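Local atomic coordinates of LRA-12 (PDB entry 5AEB), a protein that hydrolyses beta-lactam antibiotics, carbapenems among them, as a class B3 metallo-beta-lactamase with two zinc ions in its active site. Residues A[179-184]-A[220-225]; A[193-198]-A[263-268]; A[36-41]-A[54-59]; A[105-110]-A[164-169]. One frame throughout, in Å; residues are numbered along the deposited sequence.

Interaction 1. Residues A[179-184]-A[220-225]; sequences YRILIA and FDIWVA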
loop_
_atom_site.group_PDB
_atom_site.type_symbol
_atom_site.label_atom_id
_atom_site.label_comp_id
_atom_site.label_asym_id
_atom_site.label_seq_id
_atom_site.Cartn_x
_atom_site.Cartn_y
_atom_site.Cartn_z
ATOM N N TYR A 179 -0.327 0.748 -19.688
ATOM C CA TYR A 179 0.772 0.849 -18.710
ATOM C C TYR A 179 0.750 -0.312 -17.723
ATOM O O TYR A 179 -0.310 -0.706 -17.215
ATOM C CB TYR A 179 0.695 2.134 -17.891
ATOM C CG TYR A 179 0.783 3.401 -18.682
ATOM C CD1 TYR A 179 2.010 3.947 -18.989
ATOM C CD2 TYR A 179 -0.372 4.056 -19.128
ATOM C CE1 TYR A 179 2.106 5.124 -19.719
ATOM C CE2 TYR A 179 -0.294 5.231 -19.874
ATOM C CZ TYR A 179 0.963 5.759 -20.155
ATOM O OH TYR A 179 1.117 6.919 -20.873
ATOM N N ARG A 180 1.930 -0.847 -17.449
ATOM C CA ARG A 180 2.075 -1.875 -16.442
ATOM C C ARG A 180 2.448 -1.147 -15.133
ATOM O O ARG A 180 3.497 -0.521 -15.034
ATOM C CB ARG A 180 3.137 -2.869 -16.928
ATOM C CG ARG A 180 3.670 -3.843 -15.898
ATOM C CD ARG A 180 2.685 -4.927 -15.517
ATOM N NE ARG A 180 2.062 -5.588 -16.661
ATOM C CZ ARG A 180 2.413 -6.767 -17.163
ATOM N NH1 ARG A 180 3.427 -7.439 -16.647
ATOM N NH2 ARG A 180 1.741 -7.259 -18.203
ATOM N N ILE A 181 1.571 -1.205 -14.143
ATOM C CA ILE A 181 1.762 -0.467 -12.902
ATOM C C ILE A 181 2.144 -1.424 -11.761
ATOM O O ILE A 181 1.489 -2.439 -11.588
ATOM C CB ILE A 181 0.454 0.235 -12.487
ATOM C CG1 ILE A 181 -0.125 1.090 -13.649
ATOM C CG2 ILE A 181 0.653 1.007 -11.185
ATOM C CD1 ILE A 181 0.459 2.482 -13.732
ATOM N N LEU A 182 3.205 -1.094 -11.017
ATOM C CA LEU A 182 3.531 -1.728 -9.727
ATOM C C LEU A 182 3.159 -0.816 -8.568
ATOM O O LEU A 182 3.687 0.312 -8.438
ATOM C CB LEU A 182 5.026 -2.009 -9.626
ATOM C CG LEU A 182 5.606 -2.657 -8.359
ATOM C CD1 LEU A 182 5.020 -4.032 -8.093
ATOM C CD2 LEU A 182 7.107 -2.739 -8.515
ATOM N N ILE A 183 2.231 -1.275 -7.742
ATOM C CA ILE A 183 1.988 -0.593 -6.476
ATOM C C ILE A 183 2.865 -1.352 -5.510
ATOM O O ILE A 183 2.525 -2.463 -5.124
ATOM C CB ILE A 183 0.525 -0.666 -6.043
ATOM C CG1 ILE A 183 -0.377 0.018 -7.098
ATOM C CG2 ILE A 183 0.368 -0.071 -4.641
ATOM C CD1 ILE A 183 -1.857 -0.133 -6.815
ATOM N N ALA A 184 4.027 -0.783 -5.171
ATOM C CA ALA A 184 5.039 -1.564 -4.452
ATOM C C ALA A 184 5.004 -1.281 -2.980
ATOM O O ALA A 184 4.856 -0.109 -2.540
ATOM C CB ALA A 184 6.445 -1.283 -4.985
ATOM N N PHE A 220 7.847 -3.183 -15.124
ATOM C CA PHE A 220 6.678 -2.311 -15.112
ATOM C C PHE A 220 7.103 -0.967 -15.758
ATOM O O PHE A 220 8.326 -0.666 -15.905
ATOM C CB PHE A 220 6.239 -2.059 -13.650
ATOM C CG PHE A 220 7.389 -1.675 -12.754
ATOM C CD1 PHE A 220 7.843 -0.350 -12.698
ATOM C CD2 PHE A 220 8.052 -2.650 -11.996
ATOM C CE1 PHE A 220 8.952 -0.008 -11.907
ATOM C CE2 PHE A 220 9.140 -2.301 -11.206
ATOM C CZ PHE A 220 9.604 -0.990 -11.163
ATOM N N ASP A 221 6.104 -0.165 -16.098
ATOM C CA ASP A 221 6.305 1.150 -16.668
ATOM C C ASP A 221 6.329 2.187 -15.548
ATOM O O ASP A 221 7.147 3.096 -15.563
ATOM C CB ASP A 221 5.168 1.437 -17.647
ATOM C CG ASP A 221 5.164 0.463 -18.828
ATOM O OD1 ASP A 221 6.258 0.325 -19.459
ATOM O OD2 ASP A 221 4.115 -0.178 -19.121
ATOM N N ILE A 222 5.438 2.007 -14.568
ATOM C CA ILE A 222 5.224 2.938 -13.460
ATOM C C ILE A 222 5.209 2.191 -12.119
ATOM O O ILE A 222 4.613 1.105 -11.997
ATOM C CB ILE A 222 3.880 3.698 -13.648
ATOM C CG1 ILE A 222 3.960 4.584 -14.918
ATOM C CG2 ILE A 222 3.457 4.451 -12.376
ATOM C CD1 ILE A 222 2.629 5.198 -15.294
ATOM N N TRP A 223 5.924 2.738 -11.141
ATOM C CA TRP A 223 5.869 2.218 -9.797
ATOM C C TRP A 223 5.405 3.305 -8.876
ATOM O O TRP A 223 5.757 4.507 -9.040
ATOM C CB TRP A 223 7.203 1.654 -9.337
ATOM C CG TRP A 223 8.307 2.667 -9.118
ATOM C CD1 TRP A 223 9.029 3.346 -10.090
ATOM C CD2 TRP A 223 8.866 3.134 -7.833
ATOM N NE1 TRP A 223 9.942 4.180 -9.520
ATOM C CE2 TRP A 223 9.903 4.099 -8.169
ATOM C CE3 TRP A 223 8.613 2.853 -6.487
ATOM C CZ2 TRP A 223 10.651 4.764 -7.192
ATOM C CZ3 TRP A 223 9.376 3.511 -5.514
ATOM C CH2 TRP A 223 10.379 4.441 -5.862
ATOM N N VAL A 224 4.592 2.908 -7.925
ATOM C CA VAL A 224 4.237 3.798 -6.837
ATOM C C VAL A 224 4.470 3.029 -5.544
ATOM O O VAL A 224 4.745 1.816 -5.579
ATOM C CB VAL A 224 2.772 4.283 -6.942
ATOM C CG1 VAL A 224 2.562 5.108 -8.212
ATOM C CG2 VAL A 224 1.844 3.078 -6.916
ATOM N N ALA A 225 4.347 3.701 -4.401
ATOM C CA ALA A 225 4.680 3.041 -3.139
ATOM C C ALA A 225 3.675 3.373 -2.039
ATOM O O ALA A 225 2.724 4.118 -2.274
ATOM C CB ALA A 225 6.123 3.362 -2.728
#
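Leu182 holds CG anti to its backbone N (chi1 179°), whereas Phe220 carries CG in the crowded position between its backbone N and carbonyl carbon (chi1 48°), and these two rotations bring the phenyl ring against the leucine. Leu182 lies on, and Phe220 just before, the strands of a beta-alpha-beta unit of the metallo-beta-lactamase fold: 178-184 and 222-225, joined through helix 204-216, lie parallel at one margin of a sheet. Leu182 anchors the ladder with both its backbone polar atoms. Its N donates to Ile222 O at 2.8 Å, and its O receives Val224 N at 2.8 Å, nearly along the C=O axis. Farther back, Arg180 O is forked, accepting Asp221 N at 2.8 Å and Ile222 N at 3.2 Å, both in the carbonyl plane. Asp221, just ahead of the second strand, extends the pairing with its carboxylate: OD2 offers its anti lone pair to Arg180 N at 2.8 Å, an almost straight bond (169°). Aspartate suits this place because it supplies an acceptor where the strand has not yet begun. The guanidinium of Arg180 leads off to a salt bridge with Asp171.

Apolar side chains fill both faces, rings joining Leu182 on one, branched aliphatics lining the other. Leu182 CB lies over the Phe220 ring in a CH-pi contact, while its CD2 reaches the rim at CE2, 3.4 Å away. Tyr254 of helix 251-267 meets the rings of Phe220 and Trp223 edge-to-face. On the other face, Ile183 and Val224 lie side by side, as do Ile181 and Ile222, with Ile181 CD1 3.6 Å from Ile222 CB.

Interaction 2. Residues A[193-198]-A[263-268]; sequences KKFSEV and KEYEKH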
loop_
_atom_site.group_PDB
_atom_site.type_symbol
_atom_site.label_atom_id
_atom_site.label_comp_id
_atom_site.label_asym_id
_atom_site.label_seq_id
_atom_site.Cartn_x
_atom_site.Cartn_y
_atom_site.Cartn_z
ATOM N N LYS A 193 16.888 -3.516 15.978
ATOM C CA LYS A 193 17.841 -4.579 16.307
ATOM C C LYS A 193 18.185 -5.487 15.118
ATOM O O LYS A 193 17.649 -5.316 14.022
ATOM C CB LYS A 193 17.348 -5.393 17.521
ATOM C CG LYS A 193 16.020 -6.126 17.335
ATOM C CD LYS A 193 15.580 -6.823 18.620
ATOM C CE LYS A 193 14.806 -5.892 19.539
ATOM N NZ LYS A 193 14.874 -6.298 20.972
ATOM N N LYS A 194 19.104 -6.426 15.348
ATOM C CA LYS A 194 19.520 -7.418 14.360
ATOM C C LYS A 194 18.393 -8.411 14.095
ATOM O O LYS A 194 17.622 -8.732 15.010
ATOM C CB LYS A 194 20.733 -8.197 14.886
ATOM C CG LYS A 194 22.075 -7.810 14.295
ATOM C CD LYS A 194 22.530 -6.426 14.733
ATOM C CE LYS A 194 23.546 -5.846 13.755
ATOM N NZ LYS A 194 23.815 -4.435 14.127
ATOM N N PHE A 195 18.328 -8.922 12.868
ATOM C CA PHE A 195 17.332 -9.924 12.481
ATOM C C PHE A 195 17.293 -11.119 13.422
ATOM O O PHE A 195 16.201 -11.580 13.806
ATOM C CB PHE A 195 17.589 -10.426 11.056
ATOM C CG PHE A 195 17.250 -9.427 9.988
ATOM C CD1 PHE A 195 16.057 -8.721 10.026
ATOM C CD2 PHE A 195 18.112 -9.226 8.924
ATOM C CE1 PHE A 195 15.743 -7.806 9.034
ATOM C CE2 PHE A 195 17.801 -8.317 7.930
ATOM C CZ PHE A 195 16.614 -7.609 7.981
ATOM N N SER A 196 18.481 -11.595 13.797
ATOM C CA SER A 196 18.639 -12.755 14.682
ATOM C C SER A 196 17.977 -12.591 16.047
ATOM O O SER A 196 17.710 -13.577 16.710
ATOM C CB SER A 196 20.122 -13.082 14.870
ATOM O OG SER A 196 20.757 -12.095 15.671
ATOM N N GLU A 197 17.719 -11.355 16.456
ATOM C CA GLU A 197 17.099 -11.073 17.742
ATOM C C GLU A 197 15.597 -10.823 17.649
ATOM O O GLU A 197 14.966 -10.540 18.648
ATOM C CB GLU A 197 17.778 -9.874 18.402
ATOM C CG GLU A 197 19.262 -10.075 18.662
ATOM C CD GLU A 197 19.946 -8.812 19.135
ATOM O OE1 GLU A 197 19.297 -7.744 19.132
ATOM O OE2 GLU A 197 21.137 -8.884 19.514
ATOM N N VAL A 198 15.030 -10.905 16.448
ATOM C CA VAL A 198 13.586 -10.711 16.257
ATOM C C VAL A 198 12.972 -12.090 16.271
ATOM O O VAL A 198 12.758 -12.694 15.218
ATOM C CB VAL A 198 13.257 -10.047 14.903
ATOM C CG1 VAL A 198 11.779 -9.674 14.846
ATOM C CG2 VAL A 198 14.148 -8.832 14.653
ATOM N N LYS A 263 21.393 -2.438 1.273
ATOM C CA LYS A 263 22.437 -2.067 2.248
ATOM C C LYS A 263 21.898 -2.084 3.685
ATOM O O LYS A 263 22.604 -2.474 4.627
ATOM C CB LYS A 263 23.013 -0.687 1.940
ATOM C CG LYS A 263 23.618 -0.538 0.542
ATOM C CD LYS A 263 24.514 -1.723 0.188
ATOM C CE LYS A 263 24.560 -1.997 -1.303
ATOM N NZ LYS A 263 25.153 -0.853 -2.051
ATOM N N GLU A 264 20.649 -1.631 3.836
ATOM C CA GLU A 264 19.966 -1.620 5.103
ATOM C C GLU A 264 19.779 -3.054 5.617
ATOM O O GLU A 264 20.063 -3.345 6.781
ATOM C CB GLU A 264 18.632 -0.902 4.958
ATOM C CG GLU A 264 17.928 -0.630 6.264
ATOM C CD GLU A 264 18.720 0.295 7.144
ATOM O OE1 GLU A 264 19.766 -0.124 7.669
ATOM O OE2 GLU A 264 18.301 1.451 7.309
ATOM N N TYR A 265 19.297 -3.939 4.743
ATOM C CA TYR A 265 19.153 -5.355 5.032
ATOM C C TYR A 265 20.471 -5.983 5.522
ATOM O O TYR A 265 20.462 -6.759 6.476
ATOM C CB TYR A 265 18.623 -6.085 3.796
ATOM C CG TYR A 265 18.859 -7.584 3.760
ATOM C CD1 TYR A 265 18.108 -8.443 4.546
ATOM C CD2 TYR A 265 19.831 -8.138 2.933
ATOM C CE1 TYR A 265 18.307 -9.805 4.508
ATOM C CE2 TYR A 265 20.037 -9.507 2.893
ATOM C CZ TYR A 265 19.272 -10.326 3.691
ATOM O OH TYR A 265 19.461 -11.680 3.660
ATOM N N GLU A 266 21.580 -5.630 4.877
ATOM C CA GLU A 266 22.923 -6.106 5.243
ATOM C C GLU A 266 23.377 -5.690 6.644
ATOM O O GLU A 266 23.970 -6.488 7.367
ATOM C CB GLU A 266 23.964 -5.666 4.199
ATOM C CG GLU A 266 23.975 -6.522 2.941
ATOM C CD GLU A 266 24.711 -5.874 1.775
ATOM O OE1 GLU A 266 25.735 -5.186 1.994
ATOM O OE2 GLU A 266 24.274 -6.066 0.618
ATOM N N LYS A 267 23.118 -4.447 7.017
ATOM C CA LYS A 267 23.367 -3.980 8.371
ATOM C C LYS A 267 22.486 -4.714 9.400
ATOM O O LYS A 267 22.898 -4.910 10.550
ATOM C CB LYS A 267 23.086 -2.479 8.449
ATOM C CG LYS A 267 24.138 -1.595 7.786
ATOM C CD LYS A 267 23.702 -0.136 7.781
ATOM C CE LYS A 267 24.884 0.808 7.566
ATOM N NZ LYS A 267 25.521 0.626 6.231
ATOM N N HIS A 268 21.286 -5.092 8.935
ATOM C CA HIS A 268 20.133 -5.657 9.671
ATOM C C HIS A 268 19.076 -4.676 10.274
ATOM O O HIS A 268 18.210 -5.138 11.003
ATOM C CB HIS A 268 20.542 -6.813 10.628
ATOM C CG HIS A 268 21.488 -7.852 10.014
ATOM N ND1 HIS A 268 21.488 -8.170 8.698
ATOM C CD2 HIS A 268 22.492 -8.658 10.608
ATOM C CE1 HIS A 268 22.425 -9.123 8.455
ATOM N NE2 HIS A 268 23.045 -9.416 9.624
#
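An aromatic cluster of Phe195, Tyr265 and His268 joins the surface loop 193-198 to the C-terminal end of helix 251-267, with no hydrogen bond between the two segments. Among the ring contacts, Phe195 is central, its side chain reaching over from a short 3-10 turn. Its atom CE2 meets Tyr265 CD1 at 3.4 Å, rim to rim, with the planes 42° apart. Its CD2 approaches His268 ND1 at 3.5 Å, obliquely. Phenylalanine suits this buried place because its ring has no polar atom to satisfy: it also meets the ring of Tyr208 and packs on Ile204 and Ile189, while Tyr265 rests on Tyr208, Ala209 and Leu212 of helix 204-216.

The polar interactions are local to the helix end. His268 is the first residue to leave the helical conformation, with positive phi (89°), and its ring folds back so that ND1 donates to Tyr265 O at 2.8 Å. That bond lies close to the imidazole plane and fixes the rotation of the ring, so histidine serves here both as a ring for Phe195 and Lys194 to touch and as a donor to a carbonyl near the helix terminus. The carbonyl of His268 stands over the centre of the Phe195 ring.

The aliphatic part of Lys194, bent at chi2, crosses the His268 side chain at about a right angle. The carbonyl dipoles of the helix end may favour its positive charge, although its ammonium makes no hydrogen bond to Lys267. Lys194 CE lies 3.4 Å from Lys267 O, and its CG sits at the edge of the imidazole, 3.8 Å from His268 CD2.

Interaction 3. Residues A[36-41]-A[54-59]; sequences YDLACY and TGLAAS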
loop_
_atom_site.group_PDB
_atom_site.type_symbol
_atom_site.label_atom_id
_atom_site.label_comp_id
_atom_site.label_asym_id
_atom_site.label_seq_id
_atom_site.Cartn_x
_atom_site.Cartn_y
_atom_site.Cartn_z
ATOM N N TYR A 36 -0.838 13.660 2.152
ATOM C CA TYR A 36 0.363 14.209 1.588
ATOM C C TYR A 36 1.478 13.139 1.562
ATOM O O TYR A 36 2.232 13.100 0.590
ATOM C CB TYR A 36 0.788 15.491 2.314
ATOM C CG TYR A 36 1.939 16.187 1.630
ATOM C CD1 TYR A 36 3.251 15.828 1.931
ATOM C CD2 TYR A 36 1.724 17.203 0.677
ATOM C CE1 TYR A 36 4.325 16.433 1.314
ATOM C CE2 TYR A 36 2.804 17.829 0.051
ATOM C CZ TYR A 36 4.103 17.432 0.373
ATOM O OH TYR A 36 5.211 17.993 -0.215
ATOM N N ASP A 37 1.551 12.281 2.586
ATOM C CA ASP A 37 2.501 11.135 2.626
ATOM C C ASP A 37 1.909 9.704 2.691
ATOM O O ASP A 37 2.570 8.761 2.282
ATOM C CB ASP A 37 3.556 11.289 3.732
ATOM C CG ASP A 37 4.781 10.374 3.512
ATOM O OD1 ASP A 37 5.438 10.433 2.443
ATOM O OD2 ASP A 37 5.099 9.586 4.411
ATOM N N LEU A 38 0.692 9.520 3.205
ATOM C CA LEU A 38 0.106 8.164 3.229
ATOM C C LEU A 38 -0.642 7.881 1.936
ATOM O O LEU A 38 -1.682 8.459 1.657
ATOM C CB LEU A 38 -0.742 7.916 4.482
ATOM C CG LEU A 38 -0.008 8.308 5.772
ATOM C CD1 LEU A 38 -0.848 8.013 7.009
ATOM C CD2 LEU A 38 1.324 7.560 5.848
ATOM N N ALA A 39 -0.078 6.992 1.134
ATOM C CA ALA A 39 -0.534 6.796 -0.243
ATOM C C ALA A 39 -1.695 5.838 -0.269
ATOM O O ALA A 39 -1.618 4.715 0.258
ATOM C CB ALA A 39 0.600 6.286 -1.108
ATOM N N CYS A 40 -2.791 6.308 -0.849
ATOM C CA CYS A 40 -3.987 5.503 -1.062
ATOM C C CYS A 40 -4.350 5.650 -2.522
ATOM O O CYS A 40 -4.180 6.737 -3.119
ATOM C CB CYS A 40 -5.133 6.019 -0.205
ATOM S SG CYS A 40 -4.657 6.117 1.528
ATOM N N TYR A 41 -4.865 4.572 -3.089
ATOM C CA TYR A 41 -5.121 4.541 -4.511
ATOM C C TYR A 41 -6.527 4.076 -4.781
ATOM O O TYR A 41 -7.085 3.258 -4.024
ATOM C CB TYR A 41 -4.105 3.631 -5.214
ATOM C CG TYR A 41 -2.674 4.045 -4.947
ATOM C CD1 TYR A 41 -2.085 5.093 -5.652
ATOM C CD2 TYR A 41 -1.917 3.389 -3.976
ATOM C CE1 TYR A 41 -0.775 5.479 -5.401
ATOM C CE2 TYR A 41 -0.621 3.782 -3.697
ATOM C CZ TYR A 41 -0.044 4.820 -4.425
ATOM O OH TYR A 41 1.256 5.191 -4.148
ATOM N N THR A 54 -5.631 2.816 3.415
ATOM C CA THR A 54 -6.147 4.087 3.961
ATOM C C THR A 54 -4.963 4.840 4.612
ATOM O O THR A 54 -3.808 4.453 4.450
ATOM C CB THR A 54 -7.256 3.860 5.025
ATOM O OG1 THR A 54 -6.664 3.335 6.224
ATOM C CG2 THR A 54 -8.282 2.886 4.524
ATOM N N GLY A 55 -5.242 5.950 5.285
ATOM C CA GLY A 55 -4.214 6.611 6.091
ATOM C C GLY A 55 -4.451 6.218 7.538
ATOM O O GLY A 55 -4.815 5.062 7.807
ATOM N N LEU A 56 -4.259 7.175 8.457
ATOM C CA LEU A 56 -4.532 6.951 9.885
ATOM C C LEU A 56 -6.036 6.859 10.167
ATOM O O LEU A 56 -6.843 7.059 9.272
ATOM C CB LEU A 56 -3.912 8.079 10.726
ATOM C CG LEU A 56 -2.432 8.337 10.441
ATOM C CD1 LEU A 56 -2.005 9.750 10.849
ATOM C CD2 LEU A 56 -1.579 7.264 11.112
ATOM N N ALA A 57 -6.403 6.609 11.429
ATOM C CA ALA A 57 -7.822 6.536 11.810
ATOM C C ALA A 57 -8.701 7.686 11.259
ATOM O O ALA A 57 -9.768 7.409 10.690
ATOM C CB ALA A 57 -7.990 6.358 13.320
ATOM N N ALA A 58 -8.232 8.937 11.350
ATOM C CA ALA A 58 -9.017 10.136 10.921
ATOM C C ALA A 58 -9.079 10.370 9.401
ATOM O O ALA A 58 -9.823 11.244 8.927
ATOM C CB ALA A 58 -8.503 11.398 11.628
ATOM N N SER A 59 -8.314 9.586 8.634
ATOM C CA SER A 59 -8.224 9.745 7.174
ATOM C C SER A 59 -9.504 9.364 6.385
ATOM O O SER A 59 -9.628 9.692 5.195
ATOM C CB SER A 59 -7.030 8.941 6.635
ATOM O OG SER A 59 -7.284 7.536 6.737
HETATM O O HOH W 1 -1.188 4.397 3.240
#
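Two irregular loops of the metallo-beta-lactamase fold, one leading into strand 41-45 and the other leaving strand 48-52, pass each other with Leu38 CA 5.4 Å from Gly55 CA and no direct hydrogen bond between them. The first of them reaches the second zinc site through Leu38 and Asp37. Leu38 has CG beside its backbone N (chi1 -49°), which carries CD1 onto the second loop, 3.8 Å from Gly55 CA. Glycine suits the spot because its bare backbone lets the leucine come in on one side while Ser59 folds back beside it. The same CD1 meets Leu56 CG at 3.8 Å, the two leucines crossing at about a right angle.

Leu38 also touches His227 and Asp88, ligands of that zinc, so the apolar contact lies beside the metal site. Its neighbour Asp37 accepts from His227 ND1 and is thus a second-shell residue orienting a zinc ligand.

Cys40 is small enough to set its SG against the backbone of Thr54, 3.4 Å from the carbonyl C. A water bridges the two loops, lying 3.0 Å from Ala39 O and 2.9 Å from Thr54 O. The second loop is braced from within: Thr54 OG1 donates to Gly55 O and takes a bond from Ala92 N, while Leu56 O is gripped twice by Ser59, through its N and, at 2.6 Å, through its OG.

Interaction 4. Residues A[105-110]-A[164-169]; sequences MADEGD and GSCSFL. With CO (cobalt (II) ion), chain G.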
loop_
_atom_site.group_PDB
_atom_site.type_symbol
_atom_site.label_atom_id
_atom_site.label_comp_id
_atom_site.label_asym_id
_atom_site.label_seq_id
_atom_site.Cartn_x
_atom_site.Cartn_y
_atom_site.Cartn_z
ATOM N N MET A 105 -9.590 -7.880 0.764
ATOM C CA MET A 105 -8.740 -8.998 0.405
ATOM C C MET A 105 -7.344 -8.733 0.921
ATOM O O MET A 105 -6.789 -7.653 0.729
ATOM C CB MET A 105 -8.757 -9.237 -1.093
ATOM C CG MET A 105 -10.170 -9.271 -1.635
ATOM S SD MET A 105 -10.168 -9.753 -3.358
ATOM C CE MET A 105 -11.945 -9.842 -3.650
ATOM N N ALA A 106 -6.771 -9.719 1.594
ATOM C CA ALA A 106 -5.489 -9.495 2.248
ATOM C C ALA A 106 -4.514 -10.654 2.095
ATOM O O ALA A 106 -4.911 -11.830 2.082
ATOM C CB ALA A 106 -5.700 -9.146 3.727
ATOM N N ASP A 107 -3.232 -10.306 1.962
ATOM C CA ASP A 107 -2.161 -11.290 1.995
ATOM C C ASP A 107 -2.358 -12.102 3.283
ATOM O O ASP A 107 -2.416 -11.545 4.389
ATOM C CB ASP A 107 -0.814 -10.584 1.965
ATOM C CG ASP A 107 0.368 -11.532 1.819
ATOM O OD1 ASP A 107 0.472 -12.519 2.614
ATOM O OD2 ASP A 107 1.224 -11.262 0.944
ATOM N N GLU A 108 -2.501 -13.413 3.125
ATOM C CA GLU A 108 -2.626 -14.315 4.262
ATOM C C GLU A 108 -1.633 -14.020 5.402
ATOM O O GLU A 108 -2.000 -14.119 6.557
ATOM C CB GLU A 108 -2.446 -15.754 3.820
ATOM C CG GLU A 108 -3.159 -16.759 4.720
ATOM C CD GLU A 108 -3.247 -18.134 4.066
ATOM O OE1 GLU A 108 -2.286 -18.576 3.405
ATOM O OE2 GLU A 108 -4.261 -18.802 4.189
ATOM N N GLY A 109 -0.379 -13.680 5.081
ATOM C CA GLY A 109 0.625 -13.396 6.127
ATOM C C GLY A 109 0.211 -12.318 7.133
ATOM O O GLY A 109 0.742 -12.257 8.214
ATOM N N ASP A 110 -0.724 -11.437 6.773
ATOM C CA ASP A 110 -1.100 -10.343 7.650
ATOM C C ASP A 110 -2.508 -10.517 8.227
ATOM O O ASP A 110 -2.980 -9.652 8.977
ATOM C CB ASP A 110 -1.009 -9.012 6.910
ATOM C CG ASP A 110 0.371 -8.344 7.025
ATOM O OD1 ASP A 110 1.232 -8.778 7.840
ATOM O OD2 ASP A 110 0.585 -7.358 6.285
ATOM N N GLY A 164 2.986 -10.244 5.970
ATOM C CA GLY A 164 2.187 -10.349 4.756
ATOM C C GLY A 164 2.261 -9.125 3.853
ATOM O O GLY A 164 1.360 -8.893 3.053
ATOM N N SER A 165 3.296 -8.308 3.970
ATOM C CA SER A 165 3.338 -7.145 3.091
ATOM C C SER A 165 3.458 -7.609 1.626
ATOM O O SER A 165 3.993 -8.703 1.327
ATOM C CB SER A 165 4.389 -6.099 3.504
ATOM O OG SER A 165 5.601 -6.679 3.947
ATOM N N CYS A 166 2.938 -6.784 0.722
ATOM C CA CYS A 166 2.720 -7.234 -0.652
ATOM C C CYS A 166 2.630 -6.062 -1.611
ATOM O O CYS A 166 2.404 -4.922 -1.210
ATOM C CB CYS A 166 1.423 -8.071 -0.731
ATOM S SG CYS A 166 -0.029 -7.117 -0.215
ATOM N N SER A 167 2.811 -6.359 -2.887
ATOM C CA SER A 167 2.679 -5.367 -3.930
ATOM C C SER A 167 1.586 -5.876 -4.900
ATOM O O SER A 167 1.215 -7.063 -4.859
ATOM C CB SER A 167 4.024 -5.237 -4.645
ATOM O OG SER A 167 5.021 -4.735 -3.761
ATOM N N PHE A 168 1.110 -4.987 -5.757
ATOM C CA PHE A 168 0.150 -5.312 -6.783
ATOM C C PHE A 168 0.675 -4.851 -8.133
ATOM O O PHE A 168 1.131 -3.725 -8.298
ATOM C CB PHE A 168 -1.240 -4.708 -6.515
ATOM C CG PHE A 168 -1.796 -5.069 -5.178
ATOM C CD1 PHE A 168 -2.499 -6.250 -5.005
ATOM C CD2 PHE A 168 -1.563 -4.254 -4.079
ATOM C CE1 PHE A 168 -2.994 -6.606 -3.747
ATOM C CE2 PHE A 168 -2.048 -4.588 -2.836
ATOM C CZ PHE A 168 -2.750 -5.780 -2.665
ATOM N N LEU A 169 0.613 -5.766 -9.080
ATOM C CA LEU A 169 1.026 -5.552 -10.448
ATOM C C LEU A 169 -0.220 -5.675 -11.342
ATOM O O LEU A 169 -0.968 -6.679 -11.265
ATOM C CB LEU A 169 2.048 -6.632 -10.813
ATOM C CG LEU A 169 2.787 -6.646 -12.149
ATOM C CD1 LEU A 169 3.697 -5.419 -12.213
ATOM C CD2 LEU A 169 3.604 -7.964 -12.170
HETATM CO CO CO G . -4.213 -19.694 2.484
HETATM O O HOH W 2 -0.715 -7.018 3.953
#
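Gly164 lies at the heart of this contact, wedged between the carboxylates of Asp107 and Asp110 where strand 103-107 of one sheet ends near the start of strand 166-173 of the other. The backbones touch, Gly109 CA standing 3.7 Å from Gly164 CA, a closeness that suits a pair of residues without side chains.

Asp107 has CG anti to its backbone N (chi1 -173°), and OD1 offers its anti lone pair to Gly109 N at 2.9 Å, closing an Asx turn just past the strand end. This turn holds the carboxylate beside Gly164, whose O comes within 3.0 Å of Asp107 CB. Asp107 OD2 and Gly164 O are both acceptors and make no bond, though only 3.2 Å apart.

Asp110 approaches from the other flank. Its OD1 takes a weak, bent bond (139°) from Gly164 N at 3.0 Å. Its OD2 shares a water with the same glycine, the water standing 2.7 Å from Asp110 OD2 and 2.9 Å from Gly164 O. OD2 also bonds Thr162 OG1 and Ala85 N, the latter between the zinc ligands Gln84 and His86. Glu108, pointing away from the contact, binds the cobalt ion through both carboxylate oxygens together with His141.

With three partners on OD2, Asp110 is probably ionised and ties the zinc-ligand loop to Gly164; if Asp107 is ionised too, the carbonyl oxygen so near OD2 would be expected to raise its proton affinity.

From the N terminus, interaction 3 closes first, joining the loops that flank the hairpin of strands 41-45 and 48-52. Interaction 4 follows in series, closing a longer excursion and tying strand 103-107 of the seven-stranded sheet to strand 166-173 of the five-stranded one. Interaction 1 pairs the last two strands of that second sheet and touches interaction 4 through Ile183 N and Phe168 O. Before it closes at 220-225, interaction 2 has opened at 193-198; it closes at 263-268, joining the loop after strand 178-184 to the end of helix 251-267. Interactions 1 and 2 therefore cross, and none nests. Interaction 1 meets interaction 3 where Tyr41 OH bonds Ala225 O; interaction 2 stands apart.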